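Local coordinates for endonuclease and methylase LlaGI (Lactococcus lactis, PDB 5FFJ), which probably recognises, methylates and cleaves DNA as a Type ISP restriction-modification enzyme with a helicase-like ATPase, here lacking its nuclease and bound to a DNA substrate mimic, at residues P706-D711 with D1005-L1010; N1039-R1044 with L1261-L1266; I1300-Y1305 with N1324-I1329. One frame throughout, in Å; residues are numbered along the deposited sequence.

Contact 1: P706-D711 with D1005-L1010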
loop_
_atom_site.group_PDB
_atom_site.type_symbol
_atom_site.label_atom_id
_atom_site.label_comp_id
_atom_site.label_asym_id
_atom_site.label_seq_id
_atom_site.Cartn_x
_atom_site.Cartn_y
_atom_site.Cartn_z
ATOM N N PRO A 706 -14.053 -11.078 -3.050
ATOM C CA PRO A 706 -14.988 -11.981 -2.368
ATOM C C PRO A 706 -15.708 -12.946 -3.311
ATOM O O PRO A 706 -16.232 -12.530 -4.344
ATOM C CB PRO A 706 -15.986 -11.021 -1.715
ATOM C CG PRO A 706 -15.194 -9.793 -1.457
ATOM C CD PRO A 706 -14.214 -9.684 -2.592
ATOM N N ILE A 707 -15.726 -14.222 -2.941
ATOM C CA ILE A 707 -16.360 -15.266 -3.744
ATOM C C ILE A 707 -17.862 -15.035 -3.907
ATOM O O ILE A 707 -18.434 -15.350 -4.951
ATOM C CB ILE A 707 -16.118 -16.656 -3.112
ATOM C CG1 ILE A 707 -14.655 -17.064 -3.288
ATOM C CG2 ILE A 707 -17.019 -17.715 -3.743
ATOM C CD1 ILE A 707 -14.119 -17.928 -2.166
ATOM N N GLU A 708 -18.501 -14.499 -2.872
ATOM C CA GLU A 708 -19.933 -14.228 -2.923
ATOM C C GLU A 708 -20.246 -13.178 -3.988
ATOM O O GLU A 708 -21.345 -13.150 -4.541
ATOM C CB GLU A 708 -20.453 -13.758 -1.561
ATOM C CG GLU A 708 -20.200 -14.724 -0.411
ATOM C CD GLU A 708 -18.832 -14.549 0.222
ATOM O OE1 GLU A 708 -17.932 -13.989 -0.440
ATOM O OE2 GLU A 708 -18.657 -14.967 1.386
ATOM N N VAL A 709 -19.271 -12.316 -4.265
ATOM C CA VAL A 709 -19.415 -11.282 -5.284
ATOM C C VAL A 709 -19.192 -11.867 -6.677
ATOM O O VAL A 709 -20.002 -11.668 -7.583
ATOM C CB VAL A 709 -18.418 -10.128 -5.049
ATOM C CG1 VAL A 709 -18.383 -9.174 -6.244
ATOM C CG2 VAL A 709 -18.766 -9.380 -3.771
ATOM N N VAL A 710 -18.075 -12.572 -6.832
ATOM C CA VAL A 710 -17.690 -13.170 -8.106
ATOM C C VAL A 710 -18.792 -14.087 -8.627
ATOM O O VAL A 710 -19.177 -14.005 -9.793
ATOM C CB VAL A 710 -16.367 -13.963 -7.970
ATOM C CG1 VAL A 710 -15.999 -14.657 -9.281
ATOM C CG2 VAL A 710 -15.232 -13.043 -7.528
ATOM N N ASP A 711 -19.301 -14.951 -7.754
ATOM C CA ASP A 711 -20.367 -15.876 -8.117
ATOM C C ASP A 711 -21.629 -15.134 -8.540
ATOM O O ASP A 711 -22.361 -15.593 -9.418
ATOM C CB ASP A 711 -20.691 -16.810 -6.946
ATOM C CG ASP A 711 -19.743 -17.992 -6.858
ATOM O OD1 ASP A 711 -18.620 -17.903 -7.398
ATOM O OD2 ASP A 711 -20.122 -19.012 -6.245
ATOM N N ASP A 1005 -23.161 -9.046 6.246
ATOM C CA ASP A 1005 -24.604 -8.916 6.047
ATOM C C ASP A 1005 -24.860 -8.729 4.560
ATOM O O ASP A 1005 -25.822 -9.261 4.009
ATOM C CB ASP A 1005 -25.191 -7.737 6.833
ATOM C CG ASP A 1005 -25.605 -8.112 8.245
ATOM O OD1 ASP A 1005 -24.967 -9.001 8.847
ATOM O OD2 ASP A 1005 -26.574 -7.508 8.753
ATOM N N LYS A 1006 -23.984 -7.961 3.921
ATOM C CA LYS A 1006 -24.070 -7.711 2.489
ATOM C C LYS A 1006 -23.730 -8.973 1.699
ATOM O O LYS A 1006 -24.310 -9.227 0.643
ATOM C CB LYS A 1006 -23.135 -6.566 2.092
ATOM C CG LYS A 1006 -23.514 -5.221 2.695
ATOM C CD LYS A 1006 -22.451 -4.166 2.430
ATOM C CE LYS A 1006 -22.880 -2.800 2.945
ATOM N NZ LYS A 1006 -21.755 -1.825 2.938
ATOM N N LEU A 1007 -22.793 -9.762 2.218
ATOM C CA LEU A 1007 -22.400 -11.010 1.570
ATOM C C LEU A 1007 -23.426 -12.108 1.828
ATOM O O LEU A 1007 -23.622 -12.990 0.992
ATOM C CB LEU A 1007 -21.020 -11.455 2.053
ATOM C CG LEU A 1007 -19.870 -10.503 1.726
ATOM C CD1 LEU A 1007 -18.588 -10.958 2.405
ATOM C CD2 LEU A 1007 -19.662 -10.382 0.225
ATOM N N ASP A 1008 -24.072 -12.055 2.990
ATOM C CA ASP A 1008 -25.159 -12.976 3.298
ATOM C C ASP A 1008 -26.249 -12.871 2.235
ATOM O O ASP A 1008 -26.914 -13.855 1.921
ATOM C CB ASP A 1008 -25.744 -12.688 4.685
ATOM C CG ASP A 1008 -24.921 -13.298 5.810
ATOM O OD1 ASP A 1008 -23.796 -13.773 5.547
ATOM O OD2 ASP A 1008 -25.400 -13.293 6.963
ATOM N N ILE A 1009 -26.415 -11.674 1.681
ATOM C CA ILE A 1009 -27.406 -11.434 0.638
ATOM C C ILE A 1009 -26.911 -11.941 -0.717
ATOM O O ILE A 1009 -27.708 -12.331 -1.569
ATOM C CB ILE A 1009 -27.745 -9.935 0.528
ATOM C CG1 ILE A 1009 -28.353 -9.438 1.842
ATOM C CG2 ILE A 1009 -28.718 -9.681 -0.623
ATOM C CD1 ILE A 1009 -28.535 -7.939 1.913
ATOM N N LEU A 1010 -25.595 -11.933 -0.907
ATOM C CA LEU A 1010 -24.994 -12.368 -2.166
ATOM C C LEU A 1010 -24.915 -13.888 -2.251
ATOM O O LEU A 1010 -24.971 -14.464 -3.340
ATOM C CB LEU A 1010 -23.601 -11.756 -2.328
ATOM C CG LEU A 1010 -23.505 -10.432 -3.092
ATOM C CD1 LEU A 1010 -24.677 -9.513 -2.779
ATOM C CD2 LEU A 1010 -22.189 -9.735 -2.766
#

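Contact 2: N1039-R1044 with L1261-L1266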
loop_
_atom_site.group_PDB
_atom_site.type_symbol
_atom_site.label_atom_id
_atom_site.label_comp_id
_atom_site.label_asym_id
_atom_site.label_seq_id
_atom_site.Cartn_x
_atom_site.Cartn_y
_atom_site.Cartn_z
ATOM N N ASN A 1039 -38.562 22.920 -9.932
ATOM C CA ASN A 1039 -39.207 24.135 -9.449
ATOM C C ASN A 1039 -38.226 24.990 -8.656
ATOM O O ASN A 1039 -38.369 26.210 -8.575
ATOM C CB ASN A 1039 -40.417 23.792 -8.584
ATOM C CG ASN A 1039 -41.206 25.021 -8.172
ATOM O OD1 ASN A 1039 -41.231 26.025 -8.885
ATOM N ND2 ASN A 1039 -41.848 24.950 -7.012
ATOM N N TYR A 1040 -37.228 24.328 -8.075
ATOM C CA TYR A 1040 -36.166 24.989 -7.321
ATOM C C TYR A 1040 -35.423 26.013 -8.179
ATOM O O TYR A 1040 -34.832 26.961 -7.663
ATOM C CB TYR A 1040 -35.195 23.934 -6.783
ATOM C CG TYR A 1040 -34.067 24.457 -5.924
ATOM C CD1 TYR A 1040 -34.274 24.787 -4.591
ATOM C CD2 TYR A 1040 -32.785 24.592 -6.439
ATOM C CE1 TYR A 1040 -33.238 25.252 -3.802
ATOM C CE2 TYR A 1040 -31.747 25.055 -5.660
ATOM C CZ TYR A 1040 -31.977 25.382 -4.342
ATOM O OH TYR A 1040 -30.940 25.840 -3.565
ATOM N N LEU A 1041 -35.468 25.815 -9.493
ATOM C CA LEU A 1041 -34.787 26.695 -10.437
ATOM C C LEU A 1041 -35.418 28.087 -10.488
ATOM O O LEU A 1041 -34.768 29.056 -10.882
ATOM C CB LEU A 1041 -34.797 26.067 -11.831
ATOM C CG LEU A 1041 -34.153 24.682 -11.924
ATOM C CD1 LEU A 1041 -34.463 24.031 -13.258
ATOM C CD2 LEU A 1041 -32.653 24.778 -11.720
ATOM N N ASN A 1042 -36.684 28.184 -10.093
ATOM C CA ASN A 1042 -37.379 29.467 -10.069
ATOM C C ASN A 1042 -36.796 30.398 -9.013
ATOM O O ASN A 1042 -36.994 31.613 -9.058
ATOM C CB ASN A 1042 -38.874 29.268 -9.808
ATOM C CG ASN A 1042 -39.586 28.587 -10.961
ATOM O OD1 ASN A 1042 -38.979 27.841 -11.729
ATOM N ND2 ASN A 1042 -40.882 28.846 -11.089
ATOM N N TYR A 1043 -36.077 29.819 -8.058
ATOM C CA TYR A 1043 -35.503 30.589 -6.965
ATOM C C TYR A 1043 -34.279 31.372 -7.429
ATOM O O TYR A 1043 -33.513 30.912 -8.274
ATOM C CB TYR A 1043 -35.145 29.661 -5.801
ATOM C CG TYR A 1043 -36.333 28.908 -5.242
ATOM C CD1 TYR A 1043 -37.634 29.348 -5.470
ATOM C CD2 TYR A 1043 -36.159 27.754 -4.491
ATOM C CE1 TYR A 1043 -38.723 28.666 -4.959
ATOM C CE2 TYR A 1043 -37.247 27.063 -3.978
ATOM C CZ TYR A 1043 -38.523 27.525 -4.217
ATOM O OH TYR A 1043 -39.604 26.845 -3.711
ATOM N N ARG A 1044 -34.116 32.564 -6.868
ATOM C CA ARG A 1044 -33.072 33.494 -7.289
ATOM C C ARG A 1044 -31.684 32.869 -7.177
ATOM O O ARG A 1044 -31.319 32.366 -6.116
ATOM C CB ARG A 1044 -33.144 34.771 -6.446
ATOM C CG ARG A 1044 -32.128 35.830 -6.823
ATOM C CD ARG A 1044 -32.630 37.210 -6.441
ATOM N NE ARG A 1044 -31.562 38.205 -6.395
ATOM C CZ ARG A 1044 -31.712 39.438 -5.921
ATOM N NH1 ARG A 1044 -32.887 39.833 -5.448
ATOM N NH2 ARG A 1044 -30.686 40.278 -5.916
ATOM N N LEU A 1261 -24.785 24.865 -6.504
ATOM C CA LEU A 1261 -24.785 26.045 -5.648
ATOM C C LEU A 1261 -26.213 26.423 -5.264
ATOM O O LEU A 1261 -27.104 26.382 -6.112
ATOM C CB LEU A 1261 -24.098 27.205 -6.370
ATOM C CG LEU A 1261 -23.449 28.325 -5.559
ATOM C CD1 LEU A 1261 -22.399 27.784 -4.607
ATOM C CD2 LEU A 1261 -22.825 29.329 -6.516
ATOM N N PRO A 1262 -26.438 26.789 -3.987
ATOM C CA PRO A 1262 -27.800 27.071 -3.512
ATOM C C PRO A 1262 -28.539 28.146 -4.301
ATOM O O PRO A 1262 -27.921 29.008 -4.924
ATOM C CB PRO A 1262 -27.581 27.542 -2.070
ATOM C CG PRO A 1262 -26.298 26.932 -1.663
ATOM C CD PRO A 1262 -25.453 26.885 -2.894
ATOM N N ARG A 1263 -29.866 28.069 -4.267
ATOM C CA ARG A 1263 -30.734 29.101 -4.817
ATOM C C ARG A 1263 -31.687 29.565 -3.724
ATOM O O ARG A 1263 -32.384 28.756 -3.116
ATOM C CB ARG A 1263 -31.522 28.584 -6.022
ATOM C CG ARG A 1263 -30.655 28.000 -7.126
ATOM C CD ARG A 1263 -31.467 27.667 -8.367
ATOM N NE ARG A 1263 -30.797 28.120 -9.587
ATOM C CZ ARG A 1263 -31.174 29.162 -10.327
ATOM N NH1 ARG A 1263 -32.240 29.887 -10.002
ATOM N NH2 ARG A 1263 -30.483 29.479 -11.413
ATOM N N ILE A 1264 -31.707 30.870 -3.480
ATOM C CA ILE A 1264 -32.506 31.440 -2.402
ATOM C C ILE A 1264 -33.880 31.881 -2.911
ATOM O O ILE A 1264 -33.964 32.666 -3.857
ATOM C CB ILE A 1264 -31.780 32.639 -1.759
ATOM C CG1 ILE A 1264 -30.785 32.157 -0.707
ATOM C CG2 ILE A 1264 -32.772 33.590 -1.090
ATOM C CD1 ILE A 1264 -29.785 31.142 -1.204
ATOM N N PRO A 1265 -34.962 31.391 -2.279
ATOM C CA PRO A 1265 -36.291 31.886 -2.649
ATOM C C PRO A 1265 -36.668 33.165 -1.911
ATOM O O PRO A 1265 -35.968 33.562 -0.980
ATOM C CB PRO A 1265 -37.227 30.740 -2.241
ATOM C CG PRO A 1265 -36.381 29.754 -1.455
ATOM C CD PRO A 1265 -35.051 30.385 -1.209
ATOM N N LEU A 1266 -37.758 33.800 -2.339
ATOM C CA LEU A 1266 -38.301 34.972 -1.662
ATOM C C LEU A 1266 -39.409 34.509 -0.713
ATOM O O LEU A 1266 -40.443 34.015 -1.157
ATOM C CB LEU A 1266 -38.831 35.987 -2.683
ATOM C CG LEU A 1266 -38.980 37.445 -2.227
ATOM C CD1 LEU A 1266 -39.503 37.555 -0.809
ATOM C CD2 LEU A 1266 -37.667 38.207 -2.339
#

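Contact 3: I1300-Y1305 with N1324-I1329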
loop_
_atom_site.group_PDB
_atom_site.type_symbol
_atom_site.label_atom_id
_atom_site.label_comp_id
_atom_site.label_asym_id
_atom_site.label_seq_id
_atom_site.Cartn_x
_atom_site.Cartn_y
_atom_site.Cartn_z
ATOM N N ILE A 1300 -11.449 21.730 38.178
ATOM C CA ILE A 1300 -10.019 21.917 37.941
ATOM C C ILE A 1300 -9.202 21.547 39.175
ATOM O O ILE A 1300 -9.217 22.261 40.176
ATOM C CB ILE A 1300 -9.703 23.373 37.542
ATOM C CG1 ILE A 1300 -10.532 23.771 36.314
ATOM C CG2 ILE A 1300 -8.204 23.540 37.275
ATOM C CD1 ILE A 1300 -10.344 25.203 35.859
ATOM N N SER A 1301 -8.486 20.430 39.093
ATOM C CA SER A 1301 -7.631 19.984 40.188
ATOM C C SER A 1301 -6.474 20.958 40.390
ATOM O O SER A 1301 -6.391 21.630 41.417
ATOM C CB SER A 1301 -7.095 18.578 39.915
ATOM O OG SER A 1301 -6.250 18.568 38.777
ATOM N N GLN A 1302 -5.584 21.014 39.403
ATOM C CA GLN A 1302 -4.485 21.973 39.394
ATOM C C GLN A 1302 -4.525 22.769 38.088
ATOM O O GLN A 1302 -5.141 22.333 37.115
ATOM C CB GLN A 1302 -3.140 21.259 39.563
ATOM C CG GLN A 1302 -2.765 20.315 38.428
ATOM C CD GLN A 1302 -1.304 19.899 38.471
ATOM O OE1 GLN A 1302 -0.493 20.491 39.186
ATOM N NE2 GLN A 1302 -0.960 18.873 37.701
ATOM N N PRO A 1303 -3.873 23.942 38.061
ATOM C CA PRO A 1303 -3.966 24.797 36.875
ATOM C C PRO A 1303 -3.064 24.340 35.726
ATOM O O PRO A 1303 -2.151 25.063 35.319
ATOM C CB PRO A 1303 -3.542 26.165 37.414
ATOM C CG PRO A 1303 -2.576 25.845 38.493
ATOM C CD PRO A 1303 -3.077 24.573 39.129
ATOM N N ASP A 1304 -3.321 23.136 35.221
ATOM C CA ASP A 1304 -2.697 22.658 33.994
ATOM C C ASP A 1304 -3.702 22.780 32.857
ATOM O O ASP A 1304 -4.636 21.985 32.758
ATOM C CB ASP A 1304 -2.227 21.209 34.137
ATOM C CG ASP A 1304 -1.548 20.688 32.882
ATOM O OD1 ASP A 1304 -1.113 21.511 32.048
ATOM O OD2 ASP A 1304 -1.446 19.452 32.733
ATOM N N TYR A 1305 -3.508 23.785 32.007
ATOM C CA TYR A 1305 -4.456 24.083 30.937
ATOM C C TYR A 1305 -3.958 23.590 29.583
ATOM O O TYR A 1305 -4.531 23.922 28.546
ATOM C CB TYR A 1305 -4.724 25.585 30.872
ATOM C CG TYR A 1305 -5.096 26.192 32.202
ATOM C CD1 TYR A 1305 -6.390 26.095 32.692
ATOM C CD2 TYR A 1305 -4.154 26.866 32.966
ATOM C CE1 TYR A 1305 -6.736 26.650 33.908
ATOM C CE2 TYR A 1305 -4.490 27.424 34.181
ATOM C CZ TYR A 1305 -5.782 27.314 34.648
ATOM O OH TYR A 1305 -6.120 27.869 35.859
ATOM N N ASN A 1324 -8.155 17.364 30.226
ATOM C CA ASN A 1324 -6.889 16.694 30.472
ATOM C C ASN A 1324 -6.968 15.954 31.800
ATOM O O ASN A 1324 -8.041 15.849 32.392
ATOM C CB ASN A 1324 -5.729 17.694 30.469
ATOM C CG ASN A 1324 -5.931 18.833 31.449
ATOM O OD1 ASN A 1324 -6.907 18.863 32.199
ATOM N ND2 ASN A 1324 -5.000 19.779 31.450
ATOM N N GLU A 1325 -5.835 15.451 32.276
ATOM C CA GLU A 1325 -5.822 14.688 33.518
ATOM C C GLU A 1325 -5.995 15.586 34.744
ATOM O O GLU A 1325 -5.967 15.108 35.879
ATOM C CB GLU A 1325 -4.526 13.885 33.624
ATOM C CG GLU A 1325 -4.409 12.793 32.572
ATOM C CD GLU A 1325 -3.086 12.055 32.638
ATOM O OE1 GLU A 1325 -2.196 12.494 33.398
ATOM O OE2 GLU A 1325 -2.938 11.034 31.932
ATOM N N SER A 1326 -6.184 16.883 34.509
ATOM C CA SER A 1326 -6.461 17.836 35.579
ATOM C C SER A 1326 -7.898 18.348 35.506
ATOM O O SER A 1326 -8.623 18.336 36.502
ATOM C CB SER A 1326 -5.488 19.015 35.515
ATOM O OG SER A 1326 -4.153 18.583 35.699
ATOM N N ILE A 1327 -8.300 18.794 34.318
ATOM C CA ILE A 1327 -9.598 19.435 34.127
ATOM C C ILE A 1327 -10.610 18.504 33.458
ATOM O O ILE A 1327 -10.264 17.748 32.549
ATOM C CB ILE A 1327 -9.469 20.719 33.276
ATOM C CG1 ILE A 1327 -8.360 21.620 33.831
ATOM C CG2 ILE A 1327 -10.804 21.467 33.229
ATOM C CD1 ILE A 1327 -8.036 22.814 32.962
ATOM N N THR A 1328 -11.856 18.570 33.921
ATOM C CA THR A 1328 -12.965 17.846 33.301
ATOM C C THR A 1328 -14.209 18.733 33.264
ATOM O O THR A 1328 -14.374 19.623 34.101
ATOM C CB THR A 1328 -13.302 16.538 34.050
ATOM O OG1 THR A 1328 -13.963 16.844 35.284
ATOM C CG2 THR A 1328 -12.043 15.731 34.332
ATOM N N ILE A 1329 -15.079 18.477 32.293
ATOM C CA ILE A 1329 -16.305 19.244 32.113
ATOM C C ILE A 1329 -17.500 18.308 32.226
ATOM O O ILE A 1329 -17.555 17.296 31.533
ATOM C CB ILE A 1329 -16.332 19.962 30.746
ATOM C CG1 ILE A 1329 -15.086 20.832 30.570
ATOM C CG2 ILE A 1329 -17.584 20.812 30.609
ATOM C CD1 ILE A 1329 -13.902 20.108 29.968
#

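Contact 1: P706-D711 with D1005-L1010
Two helix segments, 707-711 and 1005-1010, approach with their axes 9.0 Å apart and run in roughly the same direction, 36° from parallel. The closely packed part is apolar. Val709 CG2 lies beside Leu1010 CD2 (3.6 Å), the two side chains pointing the same way, while the CB of Leu1010 rests against the backbone O of Glu708 at 3.5 Å. Leu1007 CD2 meets Glu708 CB at 3.9 Å and also reaches Pro706 CB, 4.2 Å away, at the N-cap position of the first helix. No hydrogen bond joins the two segments. The looser, partly solvent-accessible side belongs to the Glu708 carboxylate: the chain bends at chi2 (86°) and crosses Leu1007 at about a right angle, its CG near Leu1007 CB and O, and OE2 forms a salt bridge with Arg1011. That arginine also pairs with exposed Asp1008, so one cation probably offsets both acids. An alanine here in place of Glu708 would keep CB against the two leucines but remove the carboxylate, and would probably leave Arg1011 less firmly placed and Leu1007 less covered. Helix 707-725 precedes strand 736-738 and helix 1003-1012 follows strand 991-996, so the pair joins distant parts of a Rossmann-like fold whose central strand order 3-2-1-4-5-7-6 is characteristic of class I methyltransferases, consistent with the N-6 DNA methylase family.

Contact 2: N1039-R1044 with L1261-L1266
Arg1263 supplies the strongest polar links, through both its backbone and its guanidinium. Its backbone N donates to Tyr1040 OH over 2.6 Å, an almost straight bond with 165° at the hydrogen; the same hydroxyl is hydrogen-bonded to Tyr1249 OH, so two partners hold the phenol tip in this buried spot. At the other end of the arginine, NH1 donates to Tyr1043 O, approaching nearly along the C=O axis but with a bent N-H...O angle of 119°; the modelled separation of 2.4 Å is very short and at this resolution carries little weight. The neighbouring NH2 forms a salt bridge with Glu1049, which probably helps hold the guanidinium's rotation from outside the two segments. One residue along, Ile1264 N donates to Arg1044 O at 3.1 Å, within a hydrogen-bonded antiparallel pair whose two side chains share one face of the sheet. Packing spreads from these bonds. The Arg1263 chain starts with CG anti to its carbonyl carbon and bends at chi3, so that CG passes Tyr1040 CE2 at 3.5 Å before the guanidinium turns toward Tyr1043, its plane 73° from the Tyr1040 ring. The Tyr1043 ring takes Pro1265 over one face: CB stands 3.5 Å from the ring centroid in a CH-pi contact, and CG of the same proline lies 3.6 Å from Tyr1043 CD2. Tyr1043 OH is hydrogen-bonded to Tyr1253 OH. The pair forms a short two-stranded antiparallel sheet, its strand 1263-1264 lying in the specificity-domain range. Around it, helix 1254-1259 packs on Tyr1040 and Pro1262, helix 1247-1252 on Pro1262 and Pro1265, and strand 1180-1184 on Leu1261 and Pro1262.

Contact 3: I1300-Y1305 with N1324-I1329
Hydrogen bonds of two kinds join segments 1300-1305 and 1324-1329. The Asn1324 amide is the stronger: ND2 donates to Asp1304 O at 2.6 Å, with the oxygen in the amide plane, although the donor stands above the plane of the Asp1304 carbonyl. On the other side of the same amide, Asn1324 OD1 accepts from Ile1327 N, three residues on, at 2.5 Å, nearly along the C=O axis: an Asx motif. Ser1326 N adds a weak bond to OD1, and ND2 also bonds to Arg1306 O. The second kind is weak: Ser1301 N and Ser1301 OG both donate to Ser1326 O at 3.3 Å, the hydroxyl being brought there by chi1 of 64°, between backbone N and carbonyl carbon. Apolar contacts follow the strand pairing. Ile1300 and Ile1327, a non-hydrogen-bonded antiparallel pair, lie side by side with Ile1300 CG1 3.9 Å from Ile1327 CG2, while the far tip, Ile1327 CD1, reaches Tyr1305 CD1 at 3.7 Å. Ser1326 OG sits among carbons of the facing loop, 3.5 Å from Gln1302 CG and 3.6 Å from Asp1304 CB. Beyond the pairing, Ile1327 packs on Leu1379 of helix 1377-1398. Ile1327 is buried, whereas Ile1300, Ser1301 and Gln1302 are exposed. In this strand-end loop of the specificity-domain range, the Asn1324 amide probably helps hold the loop, tying both its own turn and segment 1300-1305.

Overall arrangement
The three contacts follow one another along the chain, each closing before the next opens, and none touches another: centres lie about 43 Å apart for contacts 1 and 2, about 49 Å for 2 and 3, and about 51 Å for 1 and 3. Contact 1 belongs to the methyltransferase fold, whereas contact 3 lies within the specificity-domain range and contact 2 pairs the loop after strand 1022-1024 with strand 1263-1264, which lies in that range. Each stays near the bound DNA, with nearest atoms about 7, 8 and 11 Å away respectively. They differ in character: helix packing, a buried strand pairing, and a surface loop.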